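Local coordinates for mucus binding protein (Lactobacillus reuteri, PDB 3I57), which probably helps the bacterium adhere to mucus as a cell-wall-anchored surface protein, this piece being one type 2 repeat that also binds immunoglobulins, at residues D20-Y25 with I30-A35; K39-D44 with V71-H76. All coordinates share one frame; numbering follows the deposited sequence.

In the fold
Both contacts belong to the mucin-binding part of the repeat, a beta-grasp domain, and lie on the same side of the centre of this elongated chain, their own centres about 19 Å apart. Contact 1 closes first along the chain: strand 15-24 ends and the loop that follows folds back over it. That loop runs into helix 35-43, which in contact 2 is laid against strand 67-80 of the same mixed sheet. The two meet directly where Thr34 CG2 packs on Val71 CG2 at 3.6 Å. Together they lay a loop and then a helix across one sheet, with contact 1 nearer the calcium site, about 9 Å from the Ile30 side chain.

Contact 1: residues D20-Y25 with I30-A35; sequences DDLDGY and IPYSTA
Leu22 and Tyr32 make the packed centre of this contact, their side chains crossing at about a right angle. The two methyls of Leu22 do the touching: CD2 comes within 3.4 Å of Tyr32 CD1, while CD1 reaches the CB end of the same side chain, 3.6 Å from Tyr32 CB. CD1 also presses on Ile30 CG2 at 3.3 Å, closer than carbons usually come, which marks the tight end of the contact. Tyr32 carries its ring over strand 15-24 as far as Asp20 because its CG points opposite the backbone N (chi1 -172°). There its OH donates a 2.6 Å hydrogen bond to Asp20 OD2, which lies near the ring plane; the carboxylate takes it on its anti side, somewhat out of its own plane, which is turned 72° from the ring. The arrangement is part of a beta-grasp fold: after the hairpin of strands 2-10 and 15-24, the loop turns back, passes through an inverse gamma turn centred on Pro31 and enters helix 35-43, where Ser33 OG caps Ala35 N at 2.9 Å. Tyr8 OH is a further hydrogen-bond partner of Tyr32 OH, and Phe53 meets the Tyr32 ring edge-to-face. The loose side begins one residue along the strand in either direction from Leu22. Asp21 and Asp23, both exposed, point away from the loop, and their carboxylates are engaged across the hairpin by His5 and Lys3.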
ATOM      1  N   ASP A  20      15.432  25.052 -13.043  1.00  5.17           N
ATOM      2  CA  ASP A  20      16.606  25.871 -12.765  1.00  6.23           C
ATOM      3  C   ASP A  20      16.922  26.603 -14.047  1.00  6.93           C
ATOM      4  O   ASP A  20      17.085  25.955 -15.092  1.00  6.85           O
ATOM      5  CB  ASP A  20      17.828  24.991 -12.415  1.00  6.20           C
ATOM      6  CG  ASP A  20      17.679  24.240 -11.082  1.00  7.77           C
ATOM      7  OD1 ASP A  20      16.700  24.485 -10.365  1.00  8.49           O
ATOM      8  OD2 ASP A  20      18.571  23.425 -10.750  1.00  7.46           O
ATOM      9  N   ASP A  21      17.039  27.930 -13.954  1.00  8.18           N
ATOM     10  CA  ASP A  21      17.416  28.791 -15.073  1.00  9.08           C
ATOM     11  C   ASP A  21      18.896  29.148 -15.008  1.00  9.76           C
ATOM     12  O   ASP A  21      19.445  29.359 -13.912  1.00  9.12           O
ATOM     13  CB  ASP A  21      16.600  30.081 -15.044  1.00  9.73           C
ATOM     14  CG  ASP A  21      15.183  29.885 -15.492  1.00 10.41           C
ATOM     15  OD1 ASP A  21      14.815  28.757 -15.877  1.00  9.55           O
ATOM     16  OD2 ASP A  21      14.431  30.886 -15.476  1.00 14.53           O
ATOM     17  N   LEU A  22      19.546  29.204 -16.178  1.00  9.63           N
ATOM     18  CA  LEU A  22      20.942  29.653 -16.290  1.00 10.91           C
ATOM     19  C   LEU A  22      21.015  30.590 -17.485  1.00 10.84           C
ATOM     20  O   LEU A  22      20.288  30.404 -18.439  1.00 10.44           O
ATOM     21  CB  LEU A  22      21.883  28.460 -16.552  1.00 12.11           C
ATOM     22  CG  LEU A  22      21.443  27.123 -15.953  1.00 13.47           C
ATOM     23  CD1 LEU A  22      22.091  25.947 -16.674  1.00 16.61           C
ATOM     24  CD2 LEU A  22      21.814  27.103 -14.496  1.00 17.38           C
ATOM     25  N   ASP A  23      21.877  31.602 -17.424  1.00 10.31           N
ATOM     26  CA  ASP A  23      22.168  32.440 -18.577  1.00  9.99           C
ATOM     27  C   ASP A  23      23.653  32.356 -18.851  1.00  9.06           C
ATOM     28  O   ASP A  23      24.444  32.186 -17.921  1.00  8.46           O
ATOM     29  CB  ASP A  23      21.781  33.902 -18.301  1.00 11.00           C
ATOM     30  CG  ASP A  23      20.292  34.052 -17.993  1.00 14.50           C
ATOM     31  OD1 ASP A  23      19.623  34.878 -18.625  1.00 17.02           O
ATOM     32  OD2 ASP A  23      19.812  33.330 -17.093  1.00 23.16           O
ATOM     33  N   GLY A  24      24.031  32.503 -20.128  1.00  8.93           N
ATOM     34  CA  GLY A  24      25.444  32.503 -20.474  1.00  7.66           C
ATOM     35  C   GLY A  24      25.682  33.070 -21.861  1.00  7.52           C
ATOM     36  O   GLY A  24      24.749  33.511 -22.551  1.00  6.18           O
ATOM     37  N   TYR A  25      26.951  33.053 -22.252  1.00  5.99           N
ATOM     38  CA  TYR A  25      27.388  33.541 -23.521  1.00  6.30           C
ATOM     39  C   TYR A  25      27.366  32.438 -24.560  1.00  6.02           C
ATOM     40  O   TYR A  25      27.593  31.251 -24.263  1.00  6.20           O
ATOM     41  CB  TYR A  25      28.820  34.055 -23.403  1.00  6.59           C
ATOM     42  CG  TYR A  25      28.968  35.152 -22.405  1.00  6.17           C
ATOM     43  CD1 TYR A  25      28.463  36.438 -22.681  1.00  9.77           C
ATOM     44  CD2 TYR A  25      29.643  34.938 -21.198  1.00  9.15           C
ATOM     45  CE1 TYR A  25      28.603  37.465 -21.773  1.00  8.64           C
ATOM     46  CE2 TYR A  25      29.796  35.963 -20.277  1.00  8.99           C
ATOM     47  CZ  TYR A  25      29.265  37.226 -20.576  1.00 12.51           C
ATOM     48  OH  TYR A  25      29.428  38.256 -19.683  1.00 14.83           O
ATOM     49  N   ILE A  30      27.996  25.249 -20.676  1.00  6.76           N
ATOM     50  CA  ILE A  30      26.964  25.613 -19.662  1.00  6.98           C
ATOM     51  C   ILE A  30      27.486  25.165 -18.292  1.00  5.88           C
ATOM     52  O   ILE A  30      27.737  23.997 -18.119  1.00  7.12           O
ATOM     53  CB  ILE A  30      25.575  24.970 -19.952  1.00  6.71           C
ATOM     54  CG1 ILE A  30      24.974  25.472 -21.279  1.00  7.02           C
ATOM     55  CG2 ILE A  30      24.611  25.243 -18.764  1.00  7.51           C
ATOM     56  CD1 ILE A  30      23.940  24.510 -21.899  1.00  8.81           C
ATOM     57  N   PRO A  31      27.701  26.096 -17.343  1.00  7.21           N
ATOM     58  CA  PRO A  31      28.355  25.724 -16.092  1.00  7.57           C
ATOM     59  C   PRO A  31      27.353  25.150 -15.125  1.00  8.40           C
ATOM     60  O   PRO A  31      26.970  25.806 -14.146  1.00  7.99           O
ATOM     61  CB  PRO A  31      28.938  27.051 -15.576  1.00  7.93           C
ATOM     62  CG  PRO A  31      28.047  28.096 -16.166  1.00  7.64           C
ATOM     63  CD  PRO A  31      27.546  27.558 -17.478  1.00  5.73           C
ATOM     64  N   TYR A  32      26.897  23.936 -15.426  1.00  8.25           N
ATOM     65  CA  TYR A  32      25.853  23.293 -14.643  1.00  8.95           C
ATOM     66  C   TYR A  32      26.080  21.794 -14.652  1.00  8.82           C
ATOM     67  O   TYR A  32      26.533  21.208 -15.663  1.00  9.04           O
ATOM     68  CB  TYR A  32      24.484  23.584 -15.284  1.00  8.16           C
ATOM     69  CG  TYR A  32      23.268  23.145 -14.503  1.00  7.97           C
ATOM     70  CD1 TYR A  32      22.686  23.985 -13.556  1.00  6.22           C
ATOM     71  CD2 TYR A  32      22.669  21.915 -14.754  1.00  8.24           C
ATOM     72  CE1 TYR A  32      21.562  23.608 -12.839  1.00  9.31           C
ATOM     73  CE2 TYR A  32      21.556  21.524 -14.057  1.00  7.72           C
ATOM     74  CZ  TYR A  32      20.989  22.374 -13.113  1.00  9.50           C
ATOM     75  OH  TYR A  32      19.885  21.942 -12.438  1.00  9.08           O
ATOM     76  N   SER A  33      25.723  21.191 -13.529  1.00  9.24           N
ATOM     77  CA  SER A  33      25.624  19.742 -13.409  1.00  9.14           C
ATOM     78  C   SER A  33      24.285  19.387 -12.779  1.00  9.12           C
ATOM     79  O   SER A  33      23.794  20.089 -11.890  1.00  9.87           O
ATOM     80  CB  SER A  33      26.731  19.198 -12.516  1.00  9.48           C
ATOM     81  OG  SER A  33      26.404  17.914 -12.016  1.00  9.69           O
ATOM     82  N   THR A  34      23.707  18.294 -13.236  1.00  7.90           N
ATOM     83  CA  THR A  34      22.451  17.813 -12.687  1.00  7.82           C
ATOM     84  C   THR A  34      22.677  17.035 -11.397  1.00  7.96           C
ATOM     85  O   THR A  34      21.716  16.556 -10.797  1.00  8.26           O
ATOM     86  CB  THR A  34      21.772  16.868 -13.675  1.00  7.41           C
ATOM     87  OG1 THR A  34      22.720  15.840 -14.036  1.00  8.05           O
ATOM     88  CG2 THR A  34      21.271  17.662 -14.941  1.00  6.33           C
ATOM     89  N   ALA A  35      23.934  16.923 -10.956  1.00  8.96           N
ATOM     90  CA  ALA A  35      24.229  16.042  -9.809  1.00  9.93           C
ATOM     91  C   ALA A  35      23.533  16.411  -8.502  1.00  9.57           C
ATOM     92  O   ALA A  35      22.940  15.535  -7.846  1.00 10.08           O
ATOM     93  CB  ALA A  35      25.767  15.881  -9.584  1.00  9.90           C
TER

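Contact 2: residues K39-D44 with V71-H76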
ATOM      1  N   LYS A  39      20.571  14.235  -6.713  1.00  9.26           N
ATOM      2  CA  LYS A  39      20.706  13.838  -5.304  1.00  9.60           C
ATOM      3  C   LYS A  39      19.523  14.274  -4.425  1.00  9.57           C
ATOM      4  O   LYS A  39      19.011  13.480  -3.605  1.00  8.96           O
ATOM      5  CB  LYS A  39      22.013  14.388  -4.741  1.00 10.42           C
ATOM      6  CG  LYS A  39      22.311  13.990  -3.311  1.00 13.73           C
ATOM      7  CD  LYS A  39      23.738  14.479  -2.975  1.00 19.46           C
ATOM      8  CE  LYS A  39      24.018  14.526  -1.474  1.00 22.15           C
ATOM      9  NZ  LYS A  39      24.455  13.227  -0.915  1.00 25.21           N
ATOM     10  N   LYS A  40      19.096  15.521  -4.587  1.00  8.24           N
ATOM     11  CA  LYS A  40      17.981  16.066  -3.832  1.00  8.98           C
ATOM     12  C   LYS A  40      16.695  15.265  -4.055  1.00  8.80           C
ATOM     13  O   LYS A  40      16.056  14.803  -3.096  1.00  8.73           O
ATOM     14  CB  LYS A  40      17.783  17.547  -4.156  1.00  9.49           C
ATOM     15  CG  LYS A  40      16.647  18.257  -3.374  1.00 11.63           C
ATOM     16  CD  LYS A  40      15.279  17.996  -4.008  1.00 15.87           C
ATOM     17  CE  LYS A  40      14.145  18.746  -3.263  1.00 19.88           C
ATOM     18  NZ  LYS A  40      14.140  18.400  -1.805  1.00 22.51           N
ATOM     19  N   PHE A  41      16.314  15.076  -5.312  1.00  8.23           N
ATOM     20  CA  PHE A  41      15.088  14.328  -5.568  1.00  8.81           C
ATOM     21  C   PHE A  41      15.179  12.845  -5.166  1.00  8.78           C
ATOM     22  O   PHE A  41      14.209  12.277  -4.647  1.00  8.37           O
ATOM     23  CB  PHE A  41      14.587  14.562  -6.999  1.00  8.60           C
ATOM     24  CG  PHE A  41      14.110  15.976  -7.206  1.00  9.71           C
ATOM     25  CD1 PHE A  41      12.964  16.421  -6.550  1.00 10.23           C
ATOM     26  CD2 PHE A  41      14.824  16.867  -7.970  1.00  8.01           C
ATOM     27  CE1 PHE A  41      12.536  17.719  -6.691  1.00 11.51           C
ATOM     28  CE2 PHE A  41      14.408  18.192  -8.095  1.00  9.47           C
ATOM     29  CZ  PHE A  41      13.263  18.607  -7.477  1.00  7.68           C
ATOM     30  N   GLU A  42      16.354  12.231  -5.333  1.00  9.86           N
ATOM     31  CA  GLU A  42      16.509  10.844  -4.877  1.00 10.53           C
ATOM     32  C   GLU A  42      16.363  10.779  -3.342  1.00 10.98           C
ATOM     33  O   GLU A  42      15.836   9.820  -2.807  1.00 10.06           O
ATOM     34  CB  GLU A  42      17.783  10.199  -5.463  1.00 11.65           C
ATOM     35  CG  GLU A  42      17.670  10.007  -7.020  1.00 13.99           C
ATOM     36  CD  GLU A  42      18.708   9.039  -7.633  1.00 20.22           C
ATOM     37  OE1 GLU A  42      19.849   9.055  -7.151  1.00 15.82           O
ATOM     38  OE2 GLU A  42      18.395   8.275  -8.609  1.00 21.01           O
ATOM     39  N   GLY A  43      16.726  11.858  -2.661  1.00 10.73           N
ATOM     40  CA  GLY A  43      16.504  11.967  -1.224  1.00 11.04           C
ATOM     41  C   GLY A  43      15.040  12.096  -0.844  1.00 11.39           C
ATOM     42  O   GLY A  43      14.683  11.892   0.317  1.00 12.31           O
ATOM     43  N   ASP A  44      14.182  12.462  -1.796  1.00 10.49           N
ATOM     44  CA  ASP A  44      12.749  12.524  -1.554  1.00 10.06           C
ATOM     45  C   ASP A  44      12.055  11.269  -2.103  1.00  9.56           C
ATOM     46  O   ASP A  44      10.854  11.261  -2.263  1.00  9.84           O
ATOM     47  CB  ASP A  44      12.113  13.764  -2.188  1.00 10.72           C
ATOM     48  CG  ASP A  44      12.633  15.079  -1.580  1.00 13.25           C
ATOM     49  OD1 ASP A  44      13.163  15.035  -0.476  1.00 13.88           O
ATOM     50  OD2 ASP A  44      12.486  16.137  -2.206  1.00 17.65           O
ATOM     51  N   VAL A  71      15.138  16.400 -16.659  1.00  6.47           N
ATOM     52  CA  VAL A  71      15.721  15.350 -15.856  1.00  6.53           C
ATOM     53  C   VAL A  71      14.518  14.616 -15.295  1.00  6.68           C
ATOM     54  O   VAL A  71      13.740  15.175 -14.519  1.00  5.74           O
ATOM     55  CB  VAL A  71      16.600  15.901 -14.675  1.00  6.60           C
ATOM     56  CG1 VAL A  71      17.186  14.748 -13.876  1.00  7.74           C
ATOM     57  CG2 VAL A  71      17.762  16.741 -15.211  1.00  7.15           C
ATOM     58  N   ILE A  72      14.346  13.374 -15.708  1.00  6.02           N
ATOM     59  CA  ILE A  72      13.070  12.721 -15.484  1.00  6.19           C
ATOM     60  C   ILE A  72      13.282  11.630 -14.446  1.00  6.07           C
ATOM     61  O   ILE A  72      14.238  10.865 -14.538  1.00  6.50           O
ATOM     62  CB  ILE A  72      12.490  12.106 -16.798  1.00  6.22           C
ATOM     63  CG1 ILE A  72      12.171  13.201 -17.821  1.00  7.57           C
ATOM     64  CG2 ILE A  72      11.177  11.327 -16.522  1.00  4.73           C
ATOM     65  CD1 ILE A  72      11.853  12.679 -19.235  1.00 11.76           C
ATOM     66  N   PHE A  73      12.389  11.578 -13.464  1.00  5.97           N
ATOM     67  CA  PHE A  73      12.455  10.557 -12.431  1.00  6.42           C
ATOM     68  C   PHE A  73      11.238   9.649 -12.426  1.00  7.26           C
ATOM     69  O   PHE A  73      10.155  10.041 -12.855  1.00  7.74           O
ATOM     70  CB  PHE A  73      12.494  11.218 -11.053  1.00  6.29           C
ATOM     71  CG  PHE A  73      13.652  12.142 -10.859  1.00  5.07           C
ATOM     72  CD1 PHE A  73      14.801  11.698 -10.244  1.00  5.25           C
ATOM     73  CD2 PHE A  73      13.590  13.446 -11.301  1.00  7.22           C
ATOM     74  CE1 PHE A  73      15.888  12.563 -10.055  1.00  6.39           C
ATOM     75  CE2 PHE A  73      14.684  14.321 -11.132  1.00  6.07           C
ATOM     76  CZ  PHE A  73      15.819  13.865 -10.514  1.00  9.20           C
ATOM     77  N   LYS A  74      11.410   8.447 -11.883  1.00  7.72           N
ATOM     78  CA  LYS A  74      10.268   7.635 -11.488  1.00  7.95           C
ATOM     79  C   LYS A  74      10.246   7.542  -9.966  1.00  7.91           C
ATOM     80  O   LYS A  74      11.118   8.100  -9.283  1.00  7.65           O
ATOM     81  CB  LYS A  74      10.343   6.239 -12.133  1.00  7.52           C
ATOM     82  CG  LYS A  74      10.327   6.258 -13.635  1.00 13.15           C
ATOM     83  CD  LYS A  74      10.465   4.816 -14.184  1.00 18.99           C
ATOM     84  CE  LYS A  74       9.953   4.700 -15.616  1.00 20.82           C
ATOM     85  NZ  LYS A  74       8.601   5.315 -15.726  1.00 25.68           N
ATOM     86  N   HIS A  75       9.265   6.834  -9.416  1.00  6.76           N
ATOM     87  CA  HIS A  75       9.222   6.697  -7.946  1.00  6.63           C
ATOM     88  C   HIS A  75      10.010   5.442  -7.555  1.00  7.27           C
ATOM     89  O   HIS A  75       9.751   4.371  -8.110  1.00  6.96           O
ATOM     90  CB  HIS A  75       7.780   6.520  -7.474  1.00  6.43           C
ATOM     91  CG  HIS A  75       6.897   7.702  -7.718  1.00  8.40           C
ATOM     92  ND1 HIS A  75       5.672   7.852  -7.095  1.00  8.07           N
ATOM     93  CD2 HIS A  75       7.068   8.802  -8.492  1.00  9.81           C
ATOM     94  CE1 HIS A  75       5.121   8.986  -7.495  1.00  8.03           C
ATOM     95  NE2 HIS A  75       5.945   9.576  -8.347  1.00  8.74           N
ATOM     96  N   HIS A  76      10.966   5.573  -6.647  1.00  7.57           N
ATOM     97  CA  HIS A  76      11.656   4.403  -6.132  1.00  8.80           C
ATOM     98  C   HIS A  76      10.690   3.535  -5.302  1.00  8.55           C
ATOM     99  O   HIS A  76       9.893   4.048  -4.511  1.00  7.32           O
ATOM    100  CB  HIS A  76      12.886   4.792  -5.293  1.00  8.72           C
ATOM    101  CG  HIS A  76      13.645   3.597  -4.826  1.00 10.44           C
ATOM    102  ND1 HIS A  76      14.354   2.791  -5.695  1.00 14.52           N
ATOM    103  CD2 HIS A  76      13.678   2.978  -3.623  1.00 10.92           C
ATOM    104  CE1 HIS A  76      14.855   1.768  -5.025  1.00 12.26           C
ATOM    105  NE2 HIS A  76      14.469   1.862  -3.766  1.00 14.38           N
TER
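Phe41 of the helix sets its CB over one face of the Phe73 ring, a CH-pi contact in which CB stands 4.0 Å from the ring centroid and 20° off its normal. The methylene lies toward the rim, nearest to Phe73 CZ at 3.8 Å. Both phenylalanines hold CG anti to their own carbonyl carbon (chi1 -68° for Phe41, and much the same for Phe73), yet the outcomes differ. The Phe73 ring extends from the strand toward the helix, whereas that of Phe41 leaves CB facing the strand and carries its far end away from it. The rings meet obliquely, with planes at 54° and centroids 5.5 Å apart; beyond CB, the Phe41 ring atom CD2 comes within 4.1 Å of Phe73 CZ. Glu42, the next residue of the helix, touches Phe73 at the ring edge through its CG, 4.3 Å from Phe73 CE1, while its carboxylate turns to the backbone N of Leu48. Were Phe73 cut back to an alanine, the CB of Phe41 and the CG of Glu42 would probably lose their aromatic neighbour and a gap would open between helix and strand. One face of the Phe41 ring is covered by Lys40 CD, 3.7 Å above its centre. A bend in the Lys40 chain at its second torsion helps lay that carbon there, and its NZ forms a salt bridge of 2.8 Å with Asp44 OD2, four residues on. This is the packing of a beta-grasp helix on its sheet: Tyr8 of strand 2-10 touches both phenylalanines, and Leu17 and Arg18 of strand 15-24 and Tyr46 of strand 46-51 also pack against Phe41.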